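Local structure of putative ABC transporter subunit, substrate-binding component (Rhodopseudomonas palustris, 4EVQ) at residues 26-31 with 188-193; 30-35 with 213-218; 220-225 with 239-244; 87-90 with 94-97; 20-25 with 71-76. The protein binds 4-hydroxybenzoate and probably delivers such benzoate derivatives to an ABC transporter as its solute-binding component. All coordinates share one frame; numbering follows the deposited sequence. Where two conformers were deposited one is given.

Contact 1. Residues 26-31 with 188-193; sequences SGTYAP and IAFPDV. With PHB (p-hydroxybenzoic acid), chain H; ACT (acetate ion), chain G.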
# COMPACT_ATOMS: atom_id res chain seq x y z
N SER A 26 -5.55 -15.72 -1.50
CA SER A 26 -4.66 -16.86 -1.37
C SER A 26 -3.26 -16.39 -1.70
O SER A 26 -3.06 -15.32 -2.25
CB SER A 26 -5.08 -18.00 -2.32
OG SER A 26 -4.95 -17.59 -3.66
N GLY A 27 -2.30 -17.24 -1.38
CA GLY A 27 -0.91 -17.01 -1.72
C GLY A 27 -0.22 -16.03 -0.80
O GLY A 27 -0.65 -15.70 0.33
N THR A 28 0.89 -15.53 -1.32
CA THR A 28 1.83 -14.85 -0.46
C THR A 28 1.26 -13.54 0.15
O THR A 28 1.61 -13.14 1.26
CB THR A 28 3.13 -14.61 -1.17
OG1 THR A 28 4.17 -14.36 -0.19
CG2 THR A 28 3.06 -13.44 -2.03
N TYR A 29 0.33 -12.91 -0.56
CA TYR A 29 -0.24 -11.68 -0.08
C TYR A 29 -1.63 -11.83 0.53
O TYR A 29 -2.32 -10.86 0.78
CB TYR A 29 -0.23 -10.67 -1.21
CG TYR A 29 1.14 -10.07 -1.56
CD1 TYR A 29 2.16 -9.94 -0.64
CD2 TYR A 29 1.38 -9.56 -2.83
CE1 TYR A 29 3.35 -9.31 -0.97
CE2 TYR A 29 2.57 -8.96 -3.18
CZ TYR A 29 3.56 -8.83 -2.25
OH TYR A 29 4.75 -8.20 -2.55
N ALA A 30 -2.04 -13.07 0.80
CA ALA A 30 -3.32 -13.30 1.46
C ALA A 30 -3.54 -12.44 2.75
O ALA A 30 -4.63 -11.95 2.94
CB ALA A 30 -3.50 -14.80 1.77
N PRO A 31 -2.53 -12.25 3.60
CA PRO A 31 -2.79 -11.43 4.78
C PRO A 31 -3.08 -9.96 4.46
O PRO A 31 -3.83 -9.30 5.21
CB PRO A 31 -1.51 -11.52 5.60
CG PRO A 31 -0.81 -12.70 5.05
CD PRO A 31 -1.19 -12.87 3.66
N ILE A 188 15.40 -11.26 -5.83
CA ILE A 188 14.96 -12.58 -5.48
C ILE A 188 13.72 -12.83 -6.35
O ILE A 188 12.85 -11.93 -6.48
CB ILE A 188 14.50 -12.55 -3.92
CG1 ILE A 188 15.66 -12.11 -3.03
CG2 ILE A 188 13.99 -13.84 -3.48
CD1 ILE A 188 16.82 -13.11 -2.95
N ALA A 189 13.54 -14.02 -6.94
CA ALA A 189 12.32 -14.27 -7.72
C ALA A 189 11.08 -14.19 -6.82
O ALA A 189 11.12 -14.67 -5.70
CB ALA A 189 12.41 -15.70 -8.28
N PHE A 190 9.98 -13.62 -7.30
CA PHE A 190 8.76 -13.48 -6.49
C PHE A 190 7.95 -14.78 -6.55
O PHE A 190 7.72 -15.31 -7.63
CB PHE A 190 7.89 -12.35 -7.07
CG PHE A 190 6.60 -12.17 -6.34
CD1 PHE A 190 6.54 -11.48 -5.17
CD2 PHE A 190 5.43 -12.68 -6.85
CE1 PHE A 190 5.40 -11.32 -4.49
CE2 PHE A 190 4.24 -12.48 -6.19
CZ PHE A 190 4.22 -11.80 -5.00
N PRO A 191 7.48 -15.29 -5.41
CA PRO A 191 7.64 -14.87 -4.02
C PRO A 191 8.59 -15.79 -3.24
O PRO A 191 8.25 -16.25 -2.16
CB PRO A 191 6.24 -15.03 -3.50
CG PRO A 191 5.76 -16.27 -4.20
CD PRO A 191 6.39 -16.28 -5.55
N ASP A 192 9.77 -16.05 -3.78
CA ASP A 192 10.72 -16.91 -3.09
C ASP A 192 11.18 -16.29 -1.78
O ASP A 192 11.29 -15.05 -1.66
CB ASP A 192 11.89 -17.20 -4.04
CG ASP A 192 12.72 -18.40 -3.61
OD1 ASP A 192 12.30 -19.52 -3.87
OD2 ASP A 192 13.79 -18.24 -3.04
N VAL A 193 11.48 -17.13 -0.80
CA VAL A 193 11.93 -16.68 0.50
C VAL A 193 13.24 -17.35 0.94
O VAL A 193 13.54 -17.44 2.12
CB VAL A 193 10.86 -16.83 1.55
CG1 VAL A 193 9.64 -16.02 1.18
CG2 VAL A 193 10.41 -18.30 1.71
C1' PHB H . 2.68 -3.94 -4.80
O1' PHB H . 2.86 -4.94 -5.53
O2' PHB H . 2.37 -2.77 -5.27
C1 PHB H . 2.79 -4.02 -3.33
C2 PHB H . 2.61 -5.24 -2.69
C3 PHB H . 2.73 -5.33 -1.31
C4 PHB H . 3.05 -4.22 -0.60
C5 PHB H . 3.22 -2.99 -1.20
C6 PHB H . 3.09 -2.92 -2.56
O4 PHB H . 3.18 -4.29 0.74
C ACT G . 1.76 -15.96 -5.28
O ACT G . 2.36 -17.05 -5.10
OXT ACT G . 0.99 -15.51 -4.36
CH3 ACT G . 1.91 -15.21 -6.55

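Contact 2. Residues 30-35 with 213-218; sequences APLGEA and FFSGGG. With PHB (p-hydroxybenzoic acid), chain H.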
# COMPACT_ATOMS: atom_id res chain seq x y z
N ALA A 30 -2.04 -13.07 0.80
CA ALA A 30 -3.32 -13.30 1.46
C ALA A 30 -3.54 -12.44 2.75
O ALA A 30 -4.63 -11.95 2.94
CB ALA A 30 -3.50 -14.80 1.77
N PRO A 31 -2.53 -12.25 3.60
CA PRO A 31 -2.79 -11.43 4.78
C PRO A 31 -3.08 -9.96 4.46
O PRO A 31 -3.83 -9.30 5.21
CB PRO A 31 -1.51 -11.52 5.60
CG PRO A 31 -0.81 -12.70 5.05
CD PRO A 31 -1.19 -12.87 3.66
N LEU A 32 -2.52 -9.50 3.35
CA LEU A 32 -2.78 -8.11 2.93
C LEU A 32 -4.21 -8.02 2.36
O LEU A 32 -4.92 -7.07 2.64
CB LEU A 32 -1.77 -7.67 1.86
CG LEU A 32 -0.35 -7.31 2.33
CD1 LEU A 32 0.38 -8.48 2.99
CD2 LEU A 32 0.44 -6.76 1.18
N GLY A 33 -4.62 -9.01 1.55
CA GLY A 33 -6.00 -9.02 1.06
C GLY A 33 -7.00 -9.09 2.20
O GLY A 33 -8.05 -8.43 2.18
N GLU A 34 -6.69 -9.91 3.20
CA GLU A 34 -7.50 -10.01 4.40
C GLU A 34 -7.59 -8.66 5.14
O GLU A 34 -8.68 -8.22 5.53
CB GLU A 34 -6.95 -11.07 5.35
CG GLU A 34 -7.69 -11.19 6.71
CD GLU A 34 -7.02 -12.21 7.60
OE1 GLU A 34 -5.88 -12.00 8.06
OE2 GLU A 34 -7.65 -13.25 7.83
N ALA A 35 -6.45 -8.00 5.37
CA ALA A 35 -6.46 -6.72 6.08
C ALA A 35 -7.27 -5.64 5.35
O ALA A 35 -8.00 -4.89 5.98
CB ALA A 35 -5.02 -6.26 6.30
N PHE A 213 12.62 -4.28 0.32
CA PHE A 213 11.17 -4.34 0.17
C PHE A 213 10.74 -5.79 0.08
O PHE A 213 11.07 -6.50 -0.90
CB PHE A 213 10.58 -3.55 -1.01
CG PHE A 213 9.12 -3.96 -1.31
CD1 PHE A 213 8.14 -3.71 -0.39
CD2 PHE A 213 8.79 -4.66 -2.45
CE1 PHE A 213 6.84 -4.15 -0.59
CE2 PHE A 213 7.46 -5.13 -2.64
CZ PHE A 213 6.51 -4.86 -1.70
N PHE A 214 10.02 -6.21 1.11
CA PHE A 214 9.25 -7.48 1.13
C PHE A 214 8.00 -7.13 1.93
O PHE A 214 7.92 -6.08 2.59
CB PHE A 214 10.02 -8.61 1.83
CG PHE A 214 11.25 -9.00 1.10
CD1 PHE A 214 11.20 -9.74 -0.05
CD2 PHE A 214 12.50 -8.57 1.53
CE1 PHE A 214 12.30 -10.02 -0.79
CE2 PHE A 214 13.61 -8.83 0.81
CZ PHE A 214 13.54 -9.56 -0.35
N SER A 215 6.99 -7.98 1.87
CA SER A 215 5.76 -7.75 2.60
C SER A 215 5.07 -9.09 2.83
O SER A 215 5.25 -10.00 2.05
CB SER A 215 4.91 -6.77 1.76
OG SER A 215 3.71 -6.44 2.36
N GLY A 216 4.33 -9.21 3.92
CA GLY A 216 3.65 -10.45 4.25
C GLY A 216 4.58 -11.41 4.93
O GLY A 216 5.58 -11.03 5.55
N GLY A 217 4.26 -12.70 4.83
CA GLY A 217 5.05 -13.72 5.51
C GLY A 217 6.47 -13.73 4.99
O GLY A 217 7.38 -14.12 5.73
N GLY A 218 6.70 -13.31 3.77
CA GLY A 218 8.06 -13.24 3.23
C GLY A 218 8.87 -12.19 3.96
O GLY A 218 10.07 -12.36 4.16
C1' PHB H . 2.68 -3.94 -4.80
O1' PHB H . 2.86 -4.94 -5.53
O2' PHB H . 2.37 -2.77 -5.27
C1 PHB H . 2.79 -4.02 -3.33
C2 PHB H . 2.61 -5.24 -2.69
C3 PHB H . 2.73 -5.33 -1.31
C4 PHB H . 3.05 -4.22 -0.60
C5 PHB H . 3.22 -2.99 -1.20
C6 PHB H . 3.09 -2.92 -2.56
O4 PHB H . 3.18 -4.29 0.74

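Contact 3. Residues 220-225 with 239-244; sequences LKFIKD and GFLTDG. With PHB (p-hydroxybenzoic acid), chain H; SO4 (sulfate ion), chain F.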
# COMPACT_ATOMS: atom_id res chain seq x y z
N LEU A 220 8.35 -11.30 7.15
CA LEU A 220 8.66 -11.91 8.45
C LEU A 220 9.89 -12.79 8.35
O LEU A 220 10.81 -12.72 9.19
CB LEU A 220 7.44 -12.70 8.94
CG LEU A 220 7.68 -13.48 10.24
CD1 LEU A 220 8.11 -12.58 11.40
CD2 LEU A 220 6.40 -14.25 10.59
N LYS A 221 9.94 -13.65 7.35
CA LYS A 221 11.06 -14.53 7.18
C LYS A 221 12.32 -13.77 6.91
O LYS A 221 13.38 -14.10 7.46
CB LYS A 221 10.78 -15.59 6.12
CG LYS A 221 11.87 -16.68 6.08
CD LYS A 221 11.44 -17.77 5.14
CE LYS A 221 12.43 -18.94 5.20
NZ LYS A 221 13.76 -18.50 4.72
N PHE A 222 12.26 -12.73 6.11
CA PHE A 222 13.43 -11.91 5.81
C PHE A 222 13.95 -11.31 7.09
O PHE A 222 15.17 -11.31 7.34
CB PHE A 222 13.11 -10.82 4.78
CG PHE A 222 14.32 -10.04 4.41
CD1 PHE A 222 15.21 -10.52 3.48
CD2 PHE A 222 14.59 -8.84 5.03
CE1 PHE A 222 16.40 -9.83 3.18
CE2 PHE A 222 15.76 -8.15 4.74
CZ PHE A 222 16.64 -8.63 3.81
N ILE A 223 13.10 -10.74 7.90
CA ILE A 223 13.51 -10.10 9.16
C ILE A 223 14.22 -11.11 10.05
O ILE A 223 15.27 -10.82 10.61
CB ILE A 223 12.28 -9.48 9.87
CG1 ILE A 223 11.81 -8.25 9.09
CG2 ILE A 223 12.56 -9.18 11.34
CD1 ILE A 223 10.48 -7.79 9.54
N LYS A 224 13.63 -12.29 10.19
CA LYS A 224 14.21 -13.36 11.02
C LYS A 224 15.56 -13.76 10.49
O LYS A 224 16.56 -13.84 11.25
CB LYS A 224 13.24 -14.55 11.06
CG LYS A 224 12.00 -14.24 11.89
CD LYS A 224 11.07 -15.42 12.21
CE LYS A 224 10.12 -14.98 13.38
NZ LYS A 224 9.14 -15.98 13.95
N ASP A 225 15.64 -13.99 9.19
CA ASP A 225 16.88 -14.47 8.58
C ASP A 225 17.95 -13.38 8.67
O ASP A 225 19.14 -13.65 8.94
CB ASP A 225 16.70 -14.90 7.14
CG ASP A 225 15.85 -16.16 6.99
OD1 ASP A 225 15.63 -16.85 8.01
OD2 ASP A 225 15.44 -16.43 5.83
N GLY A 239 7.67 0.88 4.85
CA GLY A 239 7.06 0.25 5.99
C GLY A 239 6.31 -1.04 5.78
O GLY A 239 5.97 -1.69 6.76
N PHE A 240 6.08 -1.39 4.53
CA PHE A 240 5.54 -2.71 4.22
C PHE A 240 6.43 -3.82 4.75
O PHE A 240 5.96 -4.94 4.96
CB PHE A 240 5.34 -2.87 2.70
CG PHE A 240 4.77 -1.66 2.05
CD1 PHE A 240 3.50 -1.24 2.37
CD2 PHE A 240 5.55 -0.88 1.21
CE1 PHE A 240 3.00 -0.08 1.83
CE2 PHE A 240 5.03 0.31 0.69
CZ PHE A 240 3.78 0.70 1.00
N LEU A 241 7.72 -3.53 4.93
CA LEU A 241 8.69 -4.53 5.40
C LEU A 241 8.32 -5.00 6.80
O LEU A 241 8.60 -6.14 7.12
CB LEU A 241 10.06 -3.87 5.41
CG LEU A 241 11.22 -4.75 5.88
CD1 LEU A 241 11.41 -5.94 4.96
CD2 LEU A 241 12.50 -3.91 5.97
N THR A 242 7.71 -4.16 7.64
CA THR A 242 7.37 -4.54 8.99
C THR A 242 5.88 -4.61 9.31
O THR A 242 5.49 -5.25 10.29
CB THR A 242 8.08 -3.62 10.02
OG1 THR A 242 7.66 -2.24 9.83
CG2 THR A 242 9.57 -3.67 9.85
N ASP A 243 5.04 -3.93 8.51
CA ASP A 243 3.64 -3.89 8.88
C ASP A 243 2.96 -5.26 8.82
O ASP A 243 3.05 -5.96 7.83
CB ASP A 243 2.87 -2.88 8.02
CG ASP A 243 2.67 -1.55 8.73
OD1 ASP A 243 3.65 -1.00 9.28
OD2 ASP A 243 1.51 -1.02 8.74
N GLY A 244 2.32 -5.62 9.92
CA GLY A 244 1.63 -6.88 10.05
C GLY A 244 2.42 -8.03 10.60
O GLY A 244 1.83 -9.06 10.88
C1' PHB H . 2.68 -3.94 -4.80
O1' PHB H . 2.86 -4.94 -5.53
O2' PHB H . 2.37 -2.77 -5.27
C1 PHB H . 2.79 -4.02 -3.33
C2 PHB H . 2.61 -5.24 -2.69
C3 PHB H . 2.73 -5.33 -1.31
C4 PHB H . 3.05 -4.22 -0.60
C5 PHB H . 3.22 -2.99 -1.20
C6 PHB H . 3.09 -2.92 -2.56
O4 PHB H . 3.18 -4.29 0.74
S SO4 F . 12.58 -18.59 14.00
O1 SO4 F . 13.05 -19.81 14.66
O2 SO4 F . 12.33 -18.81 12.58
O3 SO4 F . 13.61 -17.55 14.10
O4 SO4 F . 11.37 -18.06 14.64

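Contact 4. Residues 87-90 with 94-97; sequences IGTV and VAMA. With PHB (p-hydroxybenzoic acid), chain H.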
# COMPACT_ATOMS: atom_id res chain seq x y z
N ILE A 87 -12.88 -2.46 -6.63
CA ILE A 87 -11.82 -2.16 -5.64
C ILE A 87 -10.76 -3.26 -5.73
O ILE A 87 -11.03 -4.43 -5.49
CB ILE A 87 -12.37 -2.01 -4.21
CG1 ILE A 87 -13.42 -0.89 -4.17
CG2 ILE A 87 -11.22 -1.77 -3.20
CD1 ILE A 87 -14.06 -0.71 -2.83
N GLY A 88 -9.54 -2.88 -6.08
CA GLY A 88 -8.42 -3.83 -6.10
C GLY A 88 -7.22 -3.14 -6.69
O GLY A 88 -7.31 -2.02 -7.21
N THR A 89 -6.02 -3.71 -6.53
CA THR A 89 -5.68 -4.88 -5.77
C THR A 89 -4.37 -4.63 -5.01
O THR A 89 -3.98 -3.46 -4.84
CB THR A 89 -5.61 -6.08 -6.69
OG1 THR A 89 -5.30 -7.28 -5.91
CG2 THR A 89 -4.55 -5.92 -7.77
N VAL A 90 -3.69 -5.68 -4.57
CA VAL A 90 -2.41 -5.58 -3.86
C VAL A 90 -1.19 -5.55 -4.72
O VAL A 90 -0.37 -4.66 -4.59
CB VAL A 90 -2.30 -6.74 -2.83
CG1 VAL A 90 -0.90 -6.84 -2.22
CG2 VAL A 90 -3.34 -6.54 -1.71
N VAL A 94 -0.72 -7.22 -11.19
CA VAL A 94 -2.16 -7.45 -11.39
C VAL A 94 -2.88 -6.13 -11.53
O VAL A 94 -3.73 -5.97 -12.41
CB VAL A 94 -2.75 -8.23 -10.19
CG1 VAL A 94 -4.26 -8.47 -10.32
CG2 VAL A 94 -2.03 -9.53 -9.98
N ALA A 95 -2.58 -5.18 -10.66
CA ALA A 95 -3.28 -3.90 -10.67
C ALA A 95 -3.12 -3.14 -11.95
O ALA A 95 -4.10 -2.51 -12.41
CB ALA A 95 -2.83 -3.05 -9.51
N MSE A 96 -1.96 -3.17 -12.57
CA MSE A 96 -1.82 -2.39 -13.80
C MSE A 96 -2.66 -3.00 -14.93
O MSE A 96 -3.23 -2.28 -15.78
CB MSE A 96 -0.35 -2.21 -14.19
CG MSE A 96 0.35 -3.44 -14.59
SE MSE A 96 2.20 -2.99 -15.03
CE MSE A 96 2.89 -2.55 -13.29
N ALA A 97 -2.81 -4.31 -14.94
CA ALA A 97 -3.66 -4.95 -15.94
C ALA A 97 -5.13 -4.66 -15.64
O ALA A 97 -5.93 -4.46 -16.58
CB ALA A 97 -3.39 -6.45 -15.91
C1' PHB H . 2.68 -3.94 -4.80
O1' PHB H . 2.86 -4.94 -5.53
O2' PHB H . 2.37 -2.77 -5.27
C1 PHB H . 2.79 -4.02 -3.33
C2 PHB H . 2.61 -5.24 -2.69
C3 PHB H . 2.73 -5.33 -1.31
C4 PHB H . 3.05 -4.22 -0.60
C5 PHB H . 3.22 -2.99 -1.20
C6 PHB H . 3.09 -2.92 -2.56
O4 PHB H . 3.18 -4.29 0.74

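Contact 5. Residues 20-25 with 71-76; sequences GLLLPY and TELTTK. With SO4 (sulfate ion), chain C.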
# COMPACT_ATOMS: atom_id res chain seq x y z
N GLY A 20 -17.20 -5.01 -6.42
CA GLY A 20 -16.28 -6.06 -6.78
C GLY A 20 -14.95 -5.86 -6.11
O GLY A 20 -14.40 -4.77 -6.21
N LEU A 21 -14.46 -6.87 -5.43
CA LEU A 21 -13.19 -6.81 -4.71
C LEU A 21 -12.27 -7.76 -5.35
O LEU A 21 -12.47 -8.98 -5.24
CB LEU A 21 -13.29 -7.17 -3.25
CG LEU A 21 -14.16 -6.40 -2.32
CD1 LEU A 21 -13.87 -6.80 -0.86
CD2 LEU A 21 -13.87 -4.93 -2.49
N LEU A 22 -11.26 -7.27 -6.03
CA LEU A 22 -10.23 -8.11 -6.62
C LEU A 22 -9.01 -8.00 -5.75
O LEU A 22 -8.35 -6.95 -5.72
CB LEU A 22 -9.91 -7.63 -8.05
CG LEU A 22 -8.89 -8.45 -8.83
CD1 LEU A 22 -9.43 -9.84 -9.15
CD2 LEU A 22 -8.41 -7.75 -10.13
N LEU A 23 -8.72 -9.04 -5.00
CA LEU A 23 -7.68 -9.00 -3.98
C LEU A 23 -7.07 -10.36 -3.86
O LEU A 23 -7.70 -11.35 -4.26
CB LEU A 23 -8.24 -8.56 -2.62
CG LEU A 23 -8.66 -7.09 -2.50
CD1 LEU A 23 -9.44 -6.90 -1.22
CD2 LEU A 23 -7.42 -6.22 -2.54
N PRO A 24 -5.87 -10.44 -3.27
CA PRO A 24 -5.28 -11.75 -3.00
C PRO A 24 -5.90 -12.39 -1.77
O PRO A 24 -5.62 -11.97 -0.66
CB PRO A 24 -3.80 -11.45 -2.80
CG PRO A 24 -3.78 -10.03 -2.30
CD PRO A 24 -4.94 -9.33 -2.96
N TYR A 25 -6.73 -13.41 -1.98
CA TYR A 25 -7.31 -14.17 -0.86
C TYR A 25 -6.56 -15.49 -0.67
O TYR A 25 -6.97 -16.32 0.12
CB TYR A 25 -8.79 -14.42 -1.10
CG TYR A 25 -9.60 -13.13 -1.00
CD1 TYR A 25 -9.77 -12.49 0.23
CD2 TYR A 25 -10.20 -12.52 -2.12
CE1 TYR A 25 -10.47 -11.30 0.35
CE2 TYR A 25 -10.92 -11.32 -1.96
CZ TYR A 25 -11.03 -10.75 -0.72
OH TYR A 25 -11.73 -9.57 -0.57
N THR A 71 -6.46 -9.98 -16.44
CA THR A 71 -7.45 -9.52 -17.44
C THR A 71 -8.75 -10.29 -17.34
O THR A 71 -9.83 -9.71 -17.35
CB THR A 71 -6.87 -9.66 -18.83
OG1 THR A 71 -5.79 -8.71 -18.93
CG2 THR A 71 -7.90 -9.39 -19.95
N GLU A 72 -8.66 -11.60 -17.22
CA GLU A 72 -9.87 -12.41 -17.22
C GLU A 72 -10.68 -12.21 -15.94
O GLU A 72 -11.91 -12.17 -15.97
CB GLU A 72 -9.51 -13.89 -17.45
CG GLU A 72 -8.78 -14.53 -16.29
CD GLU A 72 -8.13 -15.88 -16.60
OE1 GLU A 72 -7.06 -15.90 -17.27
OE2 GLU A 72 -8.64 -16.91 -16.11
N LEU A 73 -10.01 -12.03 -14.81
CA LEU A 73 -10.71 -11.79 -13.54
C LEU A 73 -11.35 -10.42 -13.49
O LEU A 73 -12.50 -10.28 -13.04
CB LEU A 73 -9.79 -12.05 -12.35
CG LEU A 73 -9.33 -13.50 -12.26
CD1 LEU A 73 -8.37 -13.62 -11.12
CD2 LEU A 73 -10.52 -14.47 -12.09
N THR A 74 -10.66 -9.41 -14.01
CA THR A 74 -11.24 -8.07 -14.08
C THR A 74 -12.45 -8.04 -15.01
O THR A 74 -13.48 -7.47 -14.67
CB THR A 74 -10.19 -7.07 -14.57
OG1 THR A 74 -9.08 -7.08 -13.69
CG2 THR A 74 -10.75 -5.66 -14.57
N THR A 75 -12.35 -8.73 -16.14
CA THR A 75 -13.49 -8.82 -17.05
C THR A 75 -14.66 -9.54 -16.39
O THR A 75 -15.80 -9.07 -16.54
CB THR A 75 -13.05 -9.51 -18.33
OG1 THR A 75 -12.04 -8.70 -18.96
CG2 THR A 75 -14.23 -9.67 -19.30
N LYS A 76 -14.41 -10.64 -15.67
CA LYS A 76 -15.49 -11.32 -14.91
C LYS A 76 -16.21 -10.33 -13.98
O LYS A 76 -17.44 -10.27 -13.93
CB LYS A 76 -14.97 -12.52 -14.08
CG LYS A 76 -15.95 -13.08 -12.97
CD LYS A 76 -15.28 -14.19 -12.07
CE LYS A 76 -16.23 -14.69 -11.01
NZ LYS A 76 -17.47 -15.40 -11.54
S SO4 C . -20.13 -16.42 -8.62
O1 SO4 C . -19.84 -17.27 -7.44
O2 SO4 C . -21.18 -16.93 -9.52
O3 SO4 C . -20.33 -15.00 -8.34
O4 SO4 C . -18.88 -16.54 -9.34

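Contact 1. Residues 26-31 with 188-193
Tyr29 and Phe190 meet obliquely, ring planes at 48° and centroids 5.5 Å apart. The tyrosine comes from the turn that leads into helix 30-46, where it takes the N-cap position; the phenylalanine comes from the loop after strand 181-188. From CB, with CG anti to the carbonyl carbon (chi1 -74°), the Tyr29 ring runs out toward that loop. Thr28 CG2 sits 3.8 Å above the ring plane, toward its rim. CE1 and CZ lie against C3 of p-hydroxybenzoic acid, which is over one ring face, and CE2 lies 3.8 Å from Phe190 CZ. At the tip, OH touches Phe190 CE1 at 3.7 Å, while its hydrogen bond is made to the Tyr161 hydroxyl, which in turn bonds to the ligand. A leucine at Tyr29 would probably leave the Tyr161 hydroxyl without this mate and uncover one side of the bound aromatic acid. Thr28 completes the contact through its methyl: CG2 lies 3.6 Å from Phe190 CZ and 3.8 Å from Pro191 CB, the proline following a cis peptide bond. An acetate ion, probably from the crystallisation liquor, accepts a hydrogen bond from Thr28 N to OXT (3.0 Å, 164° at the hydrogen). No hydrogen bond joins the two segments directly, which implies that their meeting relies on apolar and aromatic contact, the Tyr29 hydroxyl being engaged by Tyr161.

Contact 2. Residues 30-35 with 213-218
The p-hydroxybenzoic acid pocket is the setting here: Leu32 from the first turn of helix 30-46 meets Ser215 and Gly216, just ahead of helix 217-228, beside the phenol end of the ligand. Leu32 CD2 lies 3.5 Å from Ser215 OG and 3.7 Å from ligand C3, so one methyl touches both protein and ligand. The other methyl, CD1, packs 4.0 Å from Gly216 CA. Ser215 OG, set anti to its own N (chi1 -179°), accepts a hydrogen bond of 2.7 Å from ligand O4, which helps to hold the phenol end. Phe213 adds a further wall, its CZ 3.7 Å from ligand C4, with the ligand ring lying at the edge of the phenylalanine ring. An alanine in place of Leu32 is likely to open a gap beside ligand C3 and leave Ser215 without the methyl that lies against its OG. At Gly216 the positive phi of 83° suits a residue lacking a side chain, and a CB there would fall close to Leu32 CD1. Around the contact, Leu32 also touches Val90, and Phe289 of helix 288-306 packs on both Leu32 and Ser215; Gly216 is the N-cap of helix 217-228, which follows strand 209-213.

Contact 3. Residues 220-225 with 239-244
Leu241 meets Ile223 and Phe222 of helix 217-228, the helix that links the neighbouring parallel strands 209-213 and 235-238 in a beta-alpha-beta unit; the contact packs it on the loop after the second strand. That loop, 239-244, begins with a 3-10 turn at Gly239, whose carbonyl O accepts from both Thr242 N and Asp243 N. Phe240 next turns to the p-hydroxybenzoic acid, with C5 of the ligand 3.8 Å above the centre of one ring face; Phe240 CB lies 3.2 Å from ligand O4. The side-chain end of Leu241 reaches the helix. Extended from the backbone with CG anti to N (chi1 180°), it brings CD1 to 4.3 Å from Phe222 CD2, approaching that ring obliquely. Its backbone takes part as well, since Ile223 CD1 sits 3.5 Å from Leu241 O, a buried carbonyl with no hydrogen-bonding partner in the model. That methyl also touches Thr242, CD1 to CG2 at 4.2 Å. Asp243 forms a salt bridge with Arg348. No hydrogen bond joins the two segments; the contact is van der Waals, one methyl lying on a carbonyl oxygen. Behind the contact, Phe222 meets the rings of Phe214 and Phe195, and Ile223 touches Ala249 of helix 246-249. Thr242 rests on strands 257-260 and 345-351, so the loop after strand 235-238 lies between helix 217-228 and those strands.

Contact 4. Residues 87-90 with 94-97
The beta-alpha-beta unit formed by strand 85-88, helix 92-105 and strand 109-111 contains this contact, in which the chain leaves the strand and turns at once into the helix. Thr89 does the touching from the strand side through its methyl: CG2 lies 3.6 Å from Val94 CG1, 3.6 Å from Ala95 N and 3.8 Å from Ala95 CB. The threonine and valine side chains cross at about a right angle. With OG1 anti to the backbone N (chi1 -178°), CG2 falls between N and the carbonyl carbon, and this turns the methyl to the helix while OG1 bonds to Asp63. A cis peptide bond precedes Thr89, whose N is buried with no partner in the model. The next residue, Val90, belongs to the ligand pocket: its CB points away from the helix, and CG1 comes 3.9 Å from C2 of p-hydroxybenzoic acid. Its carbonyl O lies 3.1 Å from the carboxylate carbon C1' of the ligand and accepts a hydrogen bond from Asn113. Strand 85-88 lies between strands 17-23 and 109-111 of the six-stranded sheet; Val94 also packs on Pro67 and Ala70 of helix 67-80, and Val90 on Leu32 and Ile36 of helix 30-46.

Contact 5. Residues 20-25 with 71-76
Leu22 of strand 17-23 packs against Leu73 and Thr74 of helix 67-80, a helix-on-sheet contact in the alpha/beta domain of this periplasmic binding protein. The conformation of Leu22 explains how one residue reaches two consecutive helix residues: CG is anti to N (chi1 -177°), the side chain runs toward the helix, and its two methyls part there. CD1 goes to Leu73 CB at 3.9 Å, and CD2 to Thr74 OG1 at 3.7 Å. Leu22 crosses both partners at about a right angle. Leu73 holds CG anti to the carbonyl carbon (chi1 -63°), and it is its CB that meets the strand. Thr74 turns OG1 anti to the carbonyl carbon as well, which lets the hydroxyl bond back to the carbonyl O of Ala70 in the preceding turn; toward Leu22 it therefore offers only van der Waals contact. Met98 of helix 92-105 touches both Leu22 and Thr74, and Val61 of strand 54-62 touches both Leu22 and Leu73, extending the apolar layer between sheet and helices. On the solvent side of helix 67-80, Lys76 bends at its last torsion; NZ forms a salt bridge with Glu81 and bonds at 2.9 Å to O4 of a sulfate ion, probably from the crystallisation liquor. Within the helix, Thr71 O accepts from Thr75 N and, at 2.9 Å, from Thr75 OG1, the two donors arriving from opposite faces of the carbonyl plane.

In the fold
Contacts 4 and 5 share the six-stranded sheet, in which strands 85-88 and 17-23 are neighbours, and their centres lie about 8 Å apart. Contact 3 belongs to the seven-stranded sheet and is about 27 Å from contact 5, centre to centre. Contacts 1 and 2 bridge the two: they share Ala30 and Pro31 at the start of helix 30-46, sit about 8 Å apart between centres, and join that helix to segments next to strands of the second sheet. Along the chain, contact 4 is nested within the loops closed by both, contact 5 crosses them, and contact 3 follows in series with all. Contacts 1 to 4 all touch p-hydroxybenzoic acid, consistent with a ligand enclosed between two lobes.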